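PDB 3ISR: transglutaminase-like enzymes, putative cysteine protease from Cytophaga hutchinsonii, which probably acts as a papain-like cysteine hydrolase of the transglutaminase-like superfamily, working on amide bonds of a substrate that is not established. Local coordinates for residues I31-A36 with A250-A255; R200-Y205 with I243-D248; W152-V157 with A231-P236; K145-T150 with I227-T232; Y122-K127 with T168-T173. One frame throughout, in Å; residues are numbered along the deposited sequence.

Contact 1 of 5, residues I31-A36 with A250-A255; sequences IFNVHA and ADAAVA
Phe32 and Ala255 face each other as a non-hydrogen-bonded antiparallel pair, with their CA atoms 4.5 Å apart. Here strand 28-32 of the bacterial transglutaminase N-terminal domain receives strand 255-258, an outermost strand of a four-stranded antiparallel sheet. One conventional hydrogen bond joins the two segments: Asn33 N donates to Val254 O over 2.9 Å, with an angle of 159° at the hydrogen. Two CA-H...O contacts accompany it on the side of the Phe32-Ala255 pair. Phe32 CA approaches the same Val254 O at 3.3 Å, and Ala255 CA approaches Ile31 O at 3.5 Å. A water bridges the strand to the loop residue Ala253: it donates to Ile31 O at 2.8 Å and to Ala253 O at 2.7 Å, joining two carbonyls that, both being acceptors, could not bond each other. The apolar part lies on the sheet face shared by Phe32 and Ala255. The ring's CG is anti to the carbonyl carbon (chi1 -68°), and its CD1 and CE1 both meet Ala255 CB, CE1 at 3.6 Å. A methyl suits this place because the large ring beside it already fills the face, together with Phe80 and Met82 of strand 78-96. Val254 points away from residues 31-36 and packs on Phe214. Asn33 CB rests 3.2 Å from Ala253 O.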
# COMPACT_ATOMS: atom_id res chain seq x y z
N ILE B 31 -14.18 13.37 21.17
CA ILE B 31 -15.54 13.08 20.75
C ILE B 31 -15.71 11.61 21.00
O ILE B 31 -15.02 10.78 20.37
CB ILE B 31 -15.80 13.36 19.27
CG1 ILE B 31 -15.44 14.81 18.92
CG2 ILE B 31 -17.29 13.08 18.93
CD1 ILE B 31 -15.59 15.14 17.42
N PHE B 32 -16.62 11.28 21.90
CA PHE B 32 -16.84 9.91 22.30
C PHE B 32 -18.12 9.35 21.70
O PHE B 32 -19.06 10.09 21.40
CB PHE B 32 -16.95 9.82 23.82
CG PHE B 32 -15.67 10.09 24.55
CD1 PHE B 32 -14.60 9.23 24.43
CD2 PHE B 32 -15.57 11.20 25.39
CE1 PHE B 32 -13.42 9.47 25.12
CE2 PHE B 32 -14.40 11.44 26.09
CZ PHE B 32 -13.32 10.58 25.95
N ASN B 33 -18.16 8.03 21.54
CA ASN B 33 -19.38 7.37 21.13
C ASN B 33 -19.63 6.15 21.99
O ASN B 33 -19.22 5.04 21.62
CB ASN B 33 -19.31 6.97 19.66
CG ASN B 33 -20.63 6.48 19.13
OD1 ASN B 33 -21.71 6.89 19.60
ND2 ASN B 33 -20.55 5.61 18.14
N VAL B 34 -20.28 6.37 23.14
CA VAL B 34 -20.52 5.31 24.13
C VAL B 34 -21.99 5.09 24.50
O VAL B 34 -22.34 4.02 25.00
CB VAL B 34 -19.65 5.50 25.44
CG1 VAL B 34 -18.16 5.60 25.10
CG2 VAL B 34 -20.10 6.72 26.24
N HIS B 35 -22.84 6.09 24.27
CA HIS B 35 -24.28 6.00 24.53
C HIS B 35 -25.00 4.97 23.67
O HIS B 35 -24.71 4.85 22.46
CB HIS B 35 -24.93 7.34 24.25
CG HIS B 35 -24.69 8.37 25.31
ND1 HIS B 35 -23.47 9.00 25.45
CD2 HIS B 35 -25.49 8.85 26.28
CE1 HIS B 35 -23.54 9.84 26.47
NE2 HIS B 35 -24.76 9.76 26.99
N ALA B 36 -25.97 4.27 24.26
CA ALA B 36 -26.83 3.40 23.47
C ALA B 36 -27.70 4.27 22.57
O ALA B 36 -28.05 5.39 22.93
CB ALA B 36 -27.71 2.53 24.38
N ALA B 250 -14.76 5.25 10.73
CA ALA B 250 -14.56 6.70 10.70
C ALA B 250 -15.81 7.41 11.22
O ALA B 250 -15.74 8.54 11.73
CB ALA B 250 -14.24 7.18 9.26
N ASP B 251 -16.97 6.76 11.07
CA ASP B 251 -18.25 7.34 11.51
C ASP B 251 -18.69 6.83 12.87
O ASP B 251 -19.80 7.15 13.33
CB ASP B 251 -19.36 6.96 10.54
CG ASP B 251 -19.20 7.57 9.17
OD1 ASP B 251 -18.61 8.67 9.04
OD2 ASP B 251 -19.73 6.95 8.23
N ALA B 252 -17.88 6.00 13.51
CA ALA B 252 -18.31 5.37 14.77
C ALA B 252 -17.15 5.00 15.68
O ALA B 252 -17.14 3.91 16.27
CB ALA B 252 -19.16 4.13 14.48
N ALA B 253 -16.17 5.89 15.81
CA ALA B 253 -15.03 5.62 16.70
C ALA B 253 -15.48 5.67 18.15
O ALA B 253 -16.35 6.47 18.50
CB ALA B 253 -13.92 6.63 16.48
N VAL B 254 -14.86 4.85 19.00
CA VAL B 254 -15.14 4.91 20.44
C VAL B 254 -14.74 6.29 20.94
O VAL B 254 -15.50 6.96 21.62
CB VAL B 254 -14.38 3.82 21.22
CG1 VAL B 254 -14.57 4.00 22.73
CG2 VAL B 254 -14.88 2.46 20.79
N ALA B 255 -13.55 6.71 20.53
CA ALA B 255 -13.00 7.99 20.95
C ALA B 255 -12.21 8.61 19.80
O ALA B 255 -11.24 8.01 19.33
CB ALA B 255 -12.11 7.80 22.19
O HOH W 1 -16.53 9.18 18.71

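Contact 2 of 5, residues R200-Y205 with I243-D248; sequences RYFTGY and IATGRD
Arg200 lays one face of its guanidinium over Thr245, whose OG1 stands 3.8 Å from that plane, above its centre. Extended from CG to NE, the arginine reaches its salt-bridge partner Glu219 and a cation-pi contact with Trp226. An alanine here would probably leave Glu219 without that mate and Thr245 without the flat group over it. Tyr201, with CG anti to the backbone N (chi1 -172°), turns one ring face to the backbone of Asp248, whose C sits toward the rim. These side chains project from an antiparallel pair, strands 199-206 and 240-246, in which Tyr201 N donates to Gly246 O (2.7 Å) and Thr203 N to Ala244 O (2.9 Å). Gly204 fits because a CB would be crowded by Phe202 CE2. A classic beta bulge interrupts the register: Ile243 and Ala244 both face Thr203. At the bulge itself, the Ile243 and Tyr205 side chains cross at about a right angle, Ile243 CD1 3.4 Å from Tyr205 CE2, and the tyrosine OH is hydrogen-bonded to Val34 O.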
# COMPACT_ATOMS: atom_id res chain seq x y z
N ARG B 200 -23.17 -1.89 6.12
CA ARG B 200 -22.77 -0.82 7.00
C ARG B 200 -22.13 -1.38 8.28
O ARG B 200 -22.31 -2.54 8.63
CB ARG B 200 -23.96 0.09 7.33
CG ARG B 200 -25.07 -0.62 8.17
CD ARG B 200 -26.29 0.27 8.37
NE ARG B 200 -27.18 -0.31 9.38
CZ ARG B 200 -28.40 0.14 9.66
NH1 ARG B 200 -28.91 1.19 9.02
NH2 ARG B 200 -29.11 -0.46 10.61
N TYR B 201 -21.41 -0.51 8.96
CA TYR B 201 -20.70 -0.85 10.18
C TYR B 201 -21.63 -0.72 11.39
O TYR B 201 -22.41 0.23 11.47
CB TYR B 201 -19.55 0.15 10.26
CG TYR B 201 -18.52 -0.06 11.34
CD1 TYR B 201 -17.55 -1.05 11.20
CD2 TYR B 201 -18.45 0.80 12.44
CE1 TYR B 201 -16.54 -1.21 12.16
CE2 TYR B 201 -17.46 0.64 13.41
CZ TYR B 201 -16.52 -0.37 13.25
OH TYR B 201 -15.52 -0.55 14.17
N PHE B 202 -21.52 -1.66 12.33
CA PHE B 202 -22.37 -1.70 13.53
C PHE B 202 -21.45 -1.79 14.76
O PHE B 202 -20.57 -2.65 14.81
CB PHE B 202 -23.29 -2.93 13.43
CG PHE B 202 -24.18 -3.18 14.66
CD1 PHE B 202 -25.54 -2.96 14.60
CD2 PHE B 202 -23.63 -3.65 15.85
CE1 PHE B 202 -26.37 -3.20 15.73
CE2 PHE B 202 -24.44 -3.90 16.98
CZ PHE B 202 -25.82 -3.67 16.90
N THR B 203 -21.64 -0.91 15.73
CA THR B 203 -20.93 -1.03 17.01
C THR B 203 -21.94 -1.23 18.13
O THR B 203 -23.04 -0.71 18.06
CB THR B 203 -20.06 0.18 17.34
OG1 THR B 203 -20.86 1.37 17.36
CG2 THR B 203 -18.98 0.33 16.26
N GLY B 204 -21.55 -1.96 19.17
CA GLY B 204 -22.45 -2.15 20.27
C GLY B 204 -21.83 -2.71 21.52
O GLY B 204 -20.64 -3.07 21.55
N TYR B 205 -22.64 -2.74 22.57
CA TYR B 205 -22.36 -3.58 23.76
C TYR B 205 -22.77 -5.01 23.43
O TYR B 205 -23.73 -5.22 22.70
CB TYR B 205 -23.15 -3.04 24.94
CG TYR B 205 -22.70 -1.67 25.39
CD1 TYR B 205 -21.73 -1.53 26.37
CD2 TYR B 205 -23.23 -0.53 24.82
CE1 TYR B 205 -21.30 -0.27 26.78
CE2 TYR B 205 -22.82 0.75 25.23
CZ TYR B 205 -21.84 0.87 26.21
OH TYR B 205 -21.42 2.12 26.62
N ILE B 243 -24.91 0.79 19.60
CA ILE B 243 -24.38 2.11 19.85
C ILE B 243 -24.48 2.94 18.59
O ILE B 243 -25.10 4.01 18.60
CB ILE B 243 -22.91 2.04 20.33
CG1 ILE B 243 -22.88 1.46 21.73
CG2 ILE B 243 -22.24 3.43 20.29
CD1 ILE B 243 -21.51 0.91 22.11
N ALA B 244 -23.84 2.48 17.50
CA ALA B 244 -23.93 3.21 16.25
C ALA B 244 -23.93 2.31 15.02
O ALA B 244 -23.54 1.14 15.09
CB ALA B 244 -22.77 4.22 16.13
N THR B 245 -24.38 2.90 13.92
CA THR B 245 -24.08 2.38 12.58
C THR B 245 -23.49 3.52 11.73
O THR B 245 -23.73 4.70 11.98
CB THR B 245 -25.34 1.76 11.90
OG1 THR B 245 -26.37 2.75 11.77
CG2 THR B 245 -25.88 0.61 12.75
N GLY B 246 -22.73 3.16 10.70
CA GLY B 246 -22.26 4.15 9.74
C GLY B 246 -21.53 3.41 8.64
O GLY B 246 -21.58 2.19 8.56
N ARG B 247 -20.85 4.16 7.78
CA ARG B 247 -20.18 3.55 6.64
C ARG B 247 -19.03 2.65 7.10
O ARG B 247 -18.83 1.58 6.53
CB ARG B 247 -19.70 4.65 5.69
CG ARG B 247 -20.83 5.43 5.09
CD ARG B 247 -20.35 6.63 4.24
NE ARG B 247 -19.62 6.17 3.05
CZ ARG B 247 -19.11 6.97 2.12
NH1 ARG B 247 -18.45 6.44 1.10
NH2 ARG B 247 -19.25 8.30 2.20
N ASP B 248 -18.30 3.08 8.12
CA ASP B 248 -17.20 2.31 8.70
C ASP B 248 -16.81 3.00 9.97
O ASP B 248 -17.53 3.92 10.40
CB ASP B 248 -16.01 2.13 7.73
CG ASP B 248 -15.37 3.44 7.28
OD1 ASP B 248 -15.49 4.48 7.94
OD2 ASP B 248 -14.70 3.41 6.21

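Contact 3 of 5, residues W152-V157 with A231-P236; sequences WIYNNV and ATRLVP
Tyr154 has its CG anti to the backbone N (chi1 176°), which directs CG outward from the helix, on the side where Arg233 lies. The arginine's CG is anti to its own carbonyl carbon, and from CG to NE the chain is extended. The two side chains cross at about a right angle, yet their flat groups are nearly parallel: the guanidinium stacks on the tyrosine with planes 15° apart and centres 4.1 Å apart. Arg233 CD lies over the centre of one ring face, 3.5 Å above the plane, as a CH-pi contact, and NH2 reaches the rim, 3.3 Å from Tyr154 CD2. The ring edge meets backbone, with Ala231 O in its plane and 3.3 Å from Tyr154 CD1. Deeper in, Ile153 CG2 touches Ala231 CB at 3.6 Å, where a methyl lets the loop come close to helix 142-156. The loop is shaped by an ST turn in which Thr232 OG1 accepts from Leu234 N at 3.1 Å, with Arg233 between them in a left-handed helical conformation; the same hydroxyl is also hydrogen-bonded to Asp230. Arg233 NH1 forms a salt bridge with Asp151, about one helical turn before Tyr154. At this exposed site the charge is held by an acid while its flat face rests on pi electrons, which would probably favour one fixed orientation of the guanidinium.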
# COMPACT_ATOMS: atom_id res chain seq x y z
N TRP B 152 -16.24 -17.31 5.32
CA TRP B 152 -14.88 -17.24 4.77
C TRP B 152 -13.95 -16.43 5.70
O TRP B 152 -12.86 -16.87 6.01
CB TRP B 152 -14.85 -16.67 3.34
CG TRP B 152 -13.48 -16.75 2.74
CD1 TRP B 152 -12.97 -17.76 1.99
CD2 TRP B 152 -12.42 -15.78 2.88
NE1 TRP B 152 -11.67 -17.48 1.64
CE2 TRP B 152 -11.30 -16.28 2.19
CE3 TRP B 152 -12.32 -14.54 3.54
CZ2 TRP B 152 -10.09 -15.58 2.11
CZ3 TRP B 152 -11.11 -13.84 3.47
CH2 TRP B 152 -10.01 -14.37 2.77
N ILE B 153 -14.42 -15.27 6.17
CA ILE B 153 -13.60 -14.43 7.05
C ILE B 153 -13.28 -15.18 8.35
O ILE B 153 -12.13 -15.19 8.80
CB ILE B 153 -14.30 -13.08 7.34
CG1 ILE B 153 -14.42 -12.28 6.04
CG2 ILE B 153 -13.52 -12.29 8.41
CD1 ILE B 153 -15.35 -11.05 6.14
N TYR B 154 -14.28 -15.81 8.94
CA TYR B 154 -14.05 -16.54 10.19
C TYR B 154 -12.97 -17.62 10.01
O TYR B 154 -12.09 -17.81 10.87
CB TYR B 154 -15.34 -17.17 10.74
CG TYR B 154 -15.03 -17.99 11.96
CD1 TYR B 154 -14.75 -17.39 13.18
CD2 TYR B 154 -14.95 -19.38 11.87
CE1 TYR B 154 -14.41 -18.13 14.30
CE2 TYR B 154 -14.62 -20.15 13.00
CZ TYR B 154 -14.35 -19.51 14.20
OH TYR B 154 -14.03 -20.26 15.31
N ASN B 155 -13.06 -18.32 8.87
CA ASN B 155 -12.18 -19.44 8.58
C ASN B 155 -10.80 -19.06 8.05
O ASN B 155 -9.89 -19.88 8.08
CB ASN B 155 -12.87 -20.42 7.62
CG ASN B 155 -14.03 -21.15 8.28
OD1 ASN B 155 -15.11 -21.27 7.70
ND2 ASN B 155 -13.81 -21.66 9.48
N ASN B 156 -10.62 -17.82 7.60
CA ASN B 156 -9.39 -17.47 6.90
C ASN B 156 -8.65 -16.26 7.46
O ASN B 156 -7.61 -15.90 6.94
CB ASN B 156 -9.67 -17.29 5.41
CG ASN B 156 -10.14 -18.55 4.77
OD1 ASN B 156 -11.34 -18.76 4.57
ND2 ASN B 156 -9.21 -19.45 4.49
N VAL B 157 -9.19 -15.67 8.53
CA VAL B 157 -8.59 -14.53 9.20
C VAL B 157 -8.52 -14.88 10.68
O VAL B 157 -9.53 -15.25 11.30
CB VAL B 157 -9.44 -13.22 9.02
CG1 VAL B 157 -8.81 -12.05 9.78
CG2 VAL B 157 -9.62 -12.86 7.52
N ALA B 231 -18.48 -11.96 11.63
CA ALA B 231 -17.51 -12.96 11.23
C ALA B 231 -16.57 -13.40 12.34
O ALA B 231 -15.86 -14.40 12.16
CB ALA B 231 -16.71 -12.49 10.00
N THR B 232 -16.55 -12.71 13.48
CA THR B 232 -15.71 -13.18 14.60
C THR B 232 -16.31 -14.40 15.28
O THR B 232 -15.60 -15.17 15.93
CB THR B 232 -15.46 -12.12 15.71
OG1 THR B 232 -16.69 -11.85 16.41
CG2 THR B 232 -14.86 -10.83 15.13
N ARG B 233 -17.63 -14.54 15.15
CA ARG B 233 -18.43 -15.54 15.88
C ARG B 233 -18.27 -15.47 17.41
O ARG B 233 -18.46 -16.48 18.09
CB ARG B 233 -18.12 -16.96 15.40
CG ARG B 233 -18.55 -17.22 13.98
CD ARG B 233 -18.23 -18.65 13.61
NE ARG B 233 -18.53 -18.90 12.20
CZ ARG B 233 -18.29 -20.04 11.57
NH1 ARG B 233 -18.60 -20.15 10.29
NH2 ARG B 233 -17.75 -21.07 12.23
N LEU B 234 -17.91 -14.31 17.94
CA LEU B 234 -17.66 -14.22 19.38
C LEU B 234 -18.91 -14.09 20.25
O LEU B 234 -18.87 -14.45 21.42
CB LEU B 234 -16.71 -13.07 19.70
CG LEU B 234 -15.23 -13.30 19.37
CD1 LEU B 234 -14.52 -11.98 19.36
CD2 LEU B 234 -14.57 -14.27 20.37
N VAL B 235 -20.00 -13.57 19.69
CA VAL B 235 -21.16 -13.22 20.51
C VAL B 235 -22.48 -13.72 19.93
O VAL B 235 -22.63 -13.79 18.71
CB VAL B 235 -21.24 -11.69 20.75
CG1 VAL B 235 -19.90 -11.15 21.24
CG2 VAL B 235 -21.66 -10.93 19.49
N PRO B 236 -23.45 -14.06 20.80
CA PRO B 236 -24.79 -14.35 20.28
C PRO B 236 -25.37 -13.08 19.68
O PRO B 236 -25.29 -12.01 20.30
CB PRO B 236 -25.57 -14.79 21.54
CG PRO B 236 -24.87 -14.10 22.67
CD PRO B 236 -23.41 -14.11 22.28

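Contact 4 of 5, residues K145-T150 with I227-T232; sequences KVLAIT and IIFDAT
Val146 sets CG1 squarely on the Phe229 ring, 3.4 Å above its plane and over the centre, a CH-pi contact in which the side chains cross at about a right angle. Leu147 adds a looser touch, its CD1 lying 4.3 Å from Phe229 CE1. Thr150 comes to the same ring obliquely, with OG1 3.5 Å from Phe229 CD1, and uses its other branch on the loop, CG2 lying 3.6 Å from Ala231 CA. A beta-branched threonine suits this double duty because its hydroxyl is satisfied inside the helix. OG1 donates to Val146 O at 2.9 Å, while Thr150 N reaches that oxygen from the opposite face of the carbonyl plane. An alanine in place of Phe229 would probably open a gap between helix and strand and leave the Val146 methyl without the ring it lies on. Behind this shell, an Asx turn shapes the chain after the strand: Asp230 OD1 accepts from Thr232 N at 3.0 Å and from Thr232 OG1 at 2.7 Å. Its OD2 is hydrogen-bonded to His215 NE2, a pairing consistent with the His-Asp part of the triad known in transglutaminase-like enzymes. The axes of helix 145-150 and strand 227-229 run at 17°, 10.0 Å apart at their closest, and the helix also packs on Phe218 of strand 215-222 and on Cys192 and Leu191 of helix 181-194.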
# COMPACT_ATOMS: atom_id res chain seq x y z
N LYS B 145 -24.85 -15.48 -0.08
CA LYS B 145 -23.62 -14.83 -0.43
C LYS B 145 -22.98 -14.12 0.78
O LYS B 145 -21.78 -14.27 1.02
CB LYS B 145 -23.87 -13.83 -1.55
CG LYS B 145 -22.63 -13.51 -2.31
CD LYS B 145 -22.85 -13.80 -3.77
CE LYS B 145 -23.53 -12.67 -4.45
NZ LYS B 145 -23.97 -13.16 -5.78
N VAL B 146 -23.76 -13.36 1.54
CA VAL B 146 -23.21 -12.65 2.71
C VAL B 146 -22.78 -13.62 3.80
O VAL B 146 -21.75 -13.43 4.47
CB VAL B 146 -24.18 -11.59 3.28
CG1 VAL B 146 -23.50 -10.80 4.43
CG2 VAL B 146 -24.60 -10.61 2.18
N LEU B 147 -23.55 -14.69 3.96
CA LEU B 147 -23.19 -15.67 4.94
C LEU B 147 -21.88 -16.37 4.56
O LEU B 147 -21.04 -16.62 5.43
CB LEU B 147 -24.33 -16.69 5.12
CG LEU B 147 -24.11 -17.67 6.26
CD1 LEU B 147 -24.07 -16.95 7.60
CD2 LEU B 147 -25.21 -18.76 6.23
N ALA B 148 -21.69 -16.64 3.26
CA ALA B 148 -20.44 -17.23 2.80
C ALA B 148 -19.25 -16.30 3.02
O ALA B 148 -18.13 -16.76 3.30
CB ALA B 148 -20.53 -17.62 1.33
N ILE B 149 -19.49 -15.00 2.85
CA ILE B 149 -18.46 -14.00 3.11
C ILE B 149 -18.06 -14.08 4.58
O ILE B 149 -16.86 -14.14 4.91
CB ILE B 149 -18.95 -12.56 2.75
CG1 ILE B 149 -18.95 -12.39 1.23
CG2 ILE B 149 -18.05 -11.46 3.42
CD1 ILE B 149 -19.68 -11.14 0.75
N THR B 150 -19.07 -14.13 5.44
CA THR B 150 -18.90 -14.11 6.88
C THR B 150 -18.16 -15.36 7.32
O THR B 150 -17.24 -15.30 8.16
CB THR B 150 -20.29 -13.99 7.57
OG1 THR B 150 -20.90 -12.76 7.14
CG2 THR B 150 -20.15 -13.97 9.07
N ILE B 227 -29.65 -6.91 7.83
CA ILE B 227 -29.47 -8.19 8.48
C ILE B 227 -28.08 -8.16 9.10
O ILE B 227 -27.11 -7.86 8.41
CB ILE B 227 -29.54 -9.36 7.48
CG1 ILE B 227 -30.86 -9.36 6.67
CG2 ILE B 227 -29.33 -10.71 8.20
CD1 ILE B 227 -32.16 -9.46 7.51
N ILE B 228 -27.99 -8.52 10.38
CA ILE B 228 -26.72 -8.47 11.09
C ILE B 228 -25.85 -9.71 10.91
O ILE B 228 -26.35 -10.84 10.84
CB ILE B 228 -26.95 -8.17 12.60
CG1 ILE B 228 -25.62 -7.70 13.23
CG2 ILE B 228 -27.55 -9.37 13.33
CD1 ILE B 228 -25.80 -6.65 14.32
N PHE B 229 -24.53 -9.51 10.82
CA PHE B 229 -23.57 -10.60 10.62
C PHE B 229 -22.33 -10.31 11.45
O PHE B 229 -21.97 -9.16 11.64
CB PHE B 229 -23.13 -10.69 9.16
CG PHE B 229 -24.21 -11.15 8.23
CD1 PHE B 229 -24.33 -12.49 7.90
CD2 PHE B 229 -25.09 -10.22 7.67
CE1 PHE B 229 -25.35 -12.92 7.02
CE2 PHE B 229 -26.11 -10.64 6.80
CZ PHE B 229 -26.24 -11.99 6.48
N ASP B 230 -21.65 -11.35 11.92
CA ASP B 230 -20.45 -11.13 12.74
C ASP B 230 -19.48 -12.25 12.47
O ASP B 230 -19.62 -13.34 13.00
CB ASP B 230 -20.82 -11.08 14.23
CG ASP B 230 -19.61 -10.95 15.14
OD1 ASP B 230 -18.48 -10.76 14.67
OD2 ASP B 230 -19.78 -11.08 16.37
N ALA B 231 -18.48 -11.96 11.63
CA ALA B 231 -17.51 -12.96 11.23
C ALA B 231 -16.57 -13.40 12.34
O ALA B 231 -15.86 -14.40 12.16
CB ALA B 231 -16.71 -12.49 10.00
N THR B 232 -16.55 -12.71 13.48
CA THR B 232 -15.71 -13.18 14.60
C THR B 232 -16.31 -14.40 15.28
O THR B 232 -15.60 -15.17 15.93
CB THR B 232 -15.46 -12.12 15.71
OG1 THR B 232 -16.69 -11.85 16.41
CG2 THR B 232 -14.86 -10.83 15.13

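Contact 5 of 5, residues Y122-K127 with T168-T173; sequences YCQSDK and TSAFDT
Phe171 carries Lys127 over one face of its ring: CD lies 4.1 Å above the plane, toward the rim, and NZ stands 4.7 Å from the centroid in a cation-pi contact. The Tyr122 ring meets Ser169 CB at its edge, and also makes a cation-pi contact with Arg182. Segment 122-127 closes over the N-terminus of helix 170-176, where Ser169 holds the N-cap position. The first helical N-H groups, which have no carbonyls of their own helix to bond, find them in the loop. Ala170 N donates to Tyr122 O at 2.8 Å, almost straight at 174°. Phe171 N donates to Gln124 OE1 at 3.1 Å, from above the carbonyl plane. A glutamine suits this site because its amide both accepts and donates, and a chain bent at chi2 (97°) places CD for this. Within the helix start, Asp172 OD2 accepts from Ser169 N, the N-cap amide. Gln124 NE2 gives its hydrogen to Ser169 OG at 2.8 Å, the hydroxyl lying in the amide plane.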
# COMPACT_ATOMS: atom_id res chain seq x y z
N TYR B 122 -12.05 2.72 5.35
CA TYR B 122 -11.53 1.41 5.75
C TYR B 122 -12.11 0.25 4.96
O TYR B 122 -11.85 -0.90 5.27
CB TYR B 122 -11.81 1.21 7.25
CG TYR B 122 -11.19 2.31 8.07
CD1 TYR B 122 -9.80 2.39 8.22
CD2 TYR B 122 -11.99 3.31 8.64
CE1 TYR B 122 -9.22 3.44 8.96
CE2 TYR B 122 -11.43 4.34 9.38
CZ TYR B 122 -10.05 4.41 9.53
OH TYR B 122 -9.52 5.42 10.27
N CYS B 123 -12.92 0.55 3.93
CA CYS B 123 -13.60 -0.50 3.17
C CYS B 123 -13.46 -0.19 1.68
O CYS B 123 -14.38 0.37 1.05
CB CYS B 123 -15.09 -0.60 3.56
SG CYS B 123 -15.41 -0.83 5.31
N GLN B 124 -12.29 -0.53 1.12
CA GLN B 124 -11.94 -0.20 -0.28
C GLN B 124 -12.51 -1.23 -1.23
O GLN B 124 -11.78 -2.03 -1.86
CB GLN B 124 -10.42 -0.07 -0.43
CG GLN B 124 -9.74 0.89 0.57
CD GLN B 124 -9.15 0.16 1.77
OE1 GLN B 124 -9.73 -0.82 2.28
NE2 GLN B 124 -7.98 0.62 2.23
N SER B 125 -13.84 -1.23 -1.32
CA SER B 125 -14.57 -2.24 -2.05
C SER B 125 -14.24 -2.15 -3.52
O SER B 125 -14.25 -3.16 -4.24
CB SER B 125 -16.08 -2.07 -1.83
OG SER B 125 -16.47 -0.70 -1.87
N ASP B 126 -13.90 -0.95 -3.97
CA ASP B 126 -13.54 -0.77 -5.37
C ASP B 126 -12.20 -1.45 -5.73
O ASP B 126 -11.95 -1.68 -6.90
CB ASP B 126 -13.52 0.73 -5.72
CG ASP B 126 -12.51 1.53 -4.89
OD1 ASP B 126 -12.46 1.35 -3.66
OD2 ASP B 126 -11.77 2.34 -5.48
N LYS B 127 -11.35 -1.75 -4.76
CA LYS B 127 -10.09 -2.47 -5.04
C LYS B 127 -10.24 -3.98 -4.93
O LYS B 127 -9.28 -4.73 -5.15
CB LYS B 127 -8.98 -2.00 -4.11
CG LYS B 127 -8.57 -0.53 -4.36
CD LYS B 127 -7.43 -0.11 -3.43
CE LYS B 127 -6.13 0.12 -4.18
NZ LYS B 127 -5.16 0.85 -3.31
N THR B 168 -5.55 0.47 9.99
CA THR B 168 -5.81 -0.78 9.28
C THR B 168 -7.18 -0.79 8.59
O THR B 168 -8.19 -0.38 9.19
CB THR B 168 -5.73 -1.98 10.25
OG1 THR B 168 -4.52 -1.90 11.03
CG2 THR B 168 -5.77 -3.31 9.53
N SER B 169 -7.21 -1.31 7.37
CA SER B 169 -8.44 -1.32 6.57
C SER B 169 -8.70 -2.71 6.03
O SER B 169 -7.84 -3.60 6.13
CB SER B 169 -8.26 -0.36 5.37
OG SER B 169 -7.23 -0.82 4.49
N ALA B 170 -9.86 -2.88 5.41
CA ALA B 170 -10.19 -4.13 4.75
C ALA B 170 -9.10 -4.55 3.75
O ALA B 170 -8.80 -5.74 3.65
CB ALA B 170 -11.53 -4.03 4.03
N PHE B 171 -8.55 -3.59 3.01
CA PHE B 171 -7.54 -3.91 2.00
C PHE B 171 -6.29 -4.51 2.64
O PHE B 171 -5.63 -5.35 2.04
CB PHE B 171 -7.19 -2.68 1.14
CG PHE B 171 -6.39 -3.00 -0.09
CD1 PHE B 171 -6.98 -3.64 -1.18
CD2 PHE B 171 -5.04 -2.68 -0.14
CE1 PHE B 171 -6.23 -3.95 -2.33
CE2 PHE B 171 -4.29 -2.97 -1.30
CZ PHE B 171 -4.90 -3.61 -2.38
N ASP B 172 -5.98 -4.10 3.87
CA ASP B 172 -4.86 -4.67 4.62
C ASP B 172 -5.21 -6.06 5.12
O ASP B 172 -4.43 -7.01 4.95
CB ASP B 172 -4.47 -3.79 5.79
CG ASP B 172 -4.15 -2.38 5.36
OD1 ASP B 172 -3.45 -2.22 4.34
OD2 ASP B 172 -4.60 -1.44 6.05
N THR B 173 -6.39 -6.20 5.71
CA THR B 173 -6.76 -7.45 6.39
C THR B 173 -6.85 -8.60 5.39
O THR B 173 -6.56 -9.75 5.74
CB THR B 173 -8.09 -7.28 7.19
OG1 THR B 173 -7.92 -6.21 8.11
CG2 THR B 173 -8.43 -8.55 7.98

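Contact 1 encloses the others along the chain, joining strand 28-32 to the loop and the start of strand 255-258. Its centre is 9 Å from that of contact 2, which it meets through Val34 O and Tyr205 OH. Contact 2 lies near the chain's centre, in the sheet that also includes strand 225-229 of contact 4; the two touch through Phe202 and Ile228. Contacts 3 and 4, 8 Å apart, share helix 142-156, Ala231 and Thr232, and lie across the chain's centre from contact 1. Both set that helix against the chain around Asp230, probably part of the active site. Contact 5 closes before contact 2 opens, and Asp248 OD2 joins them at Tyr122 N.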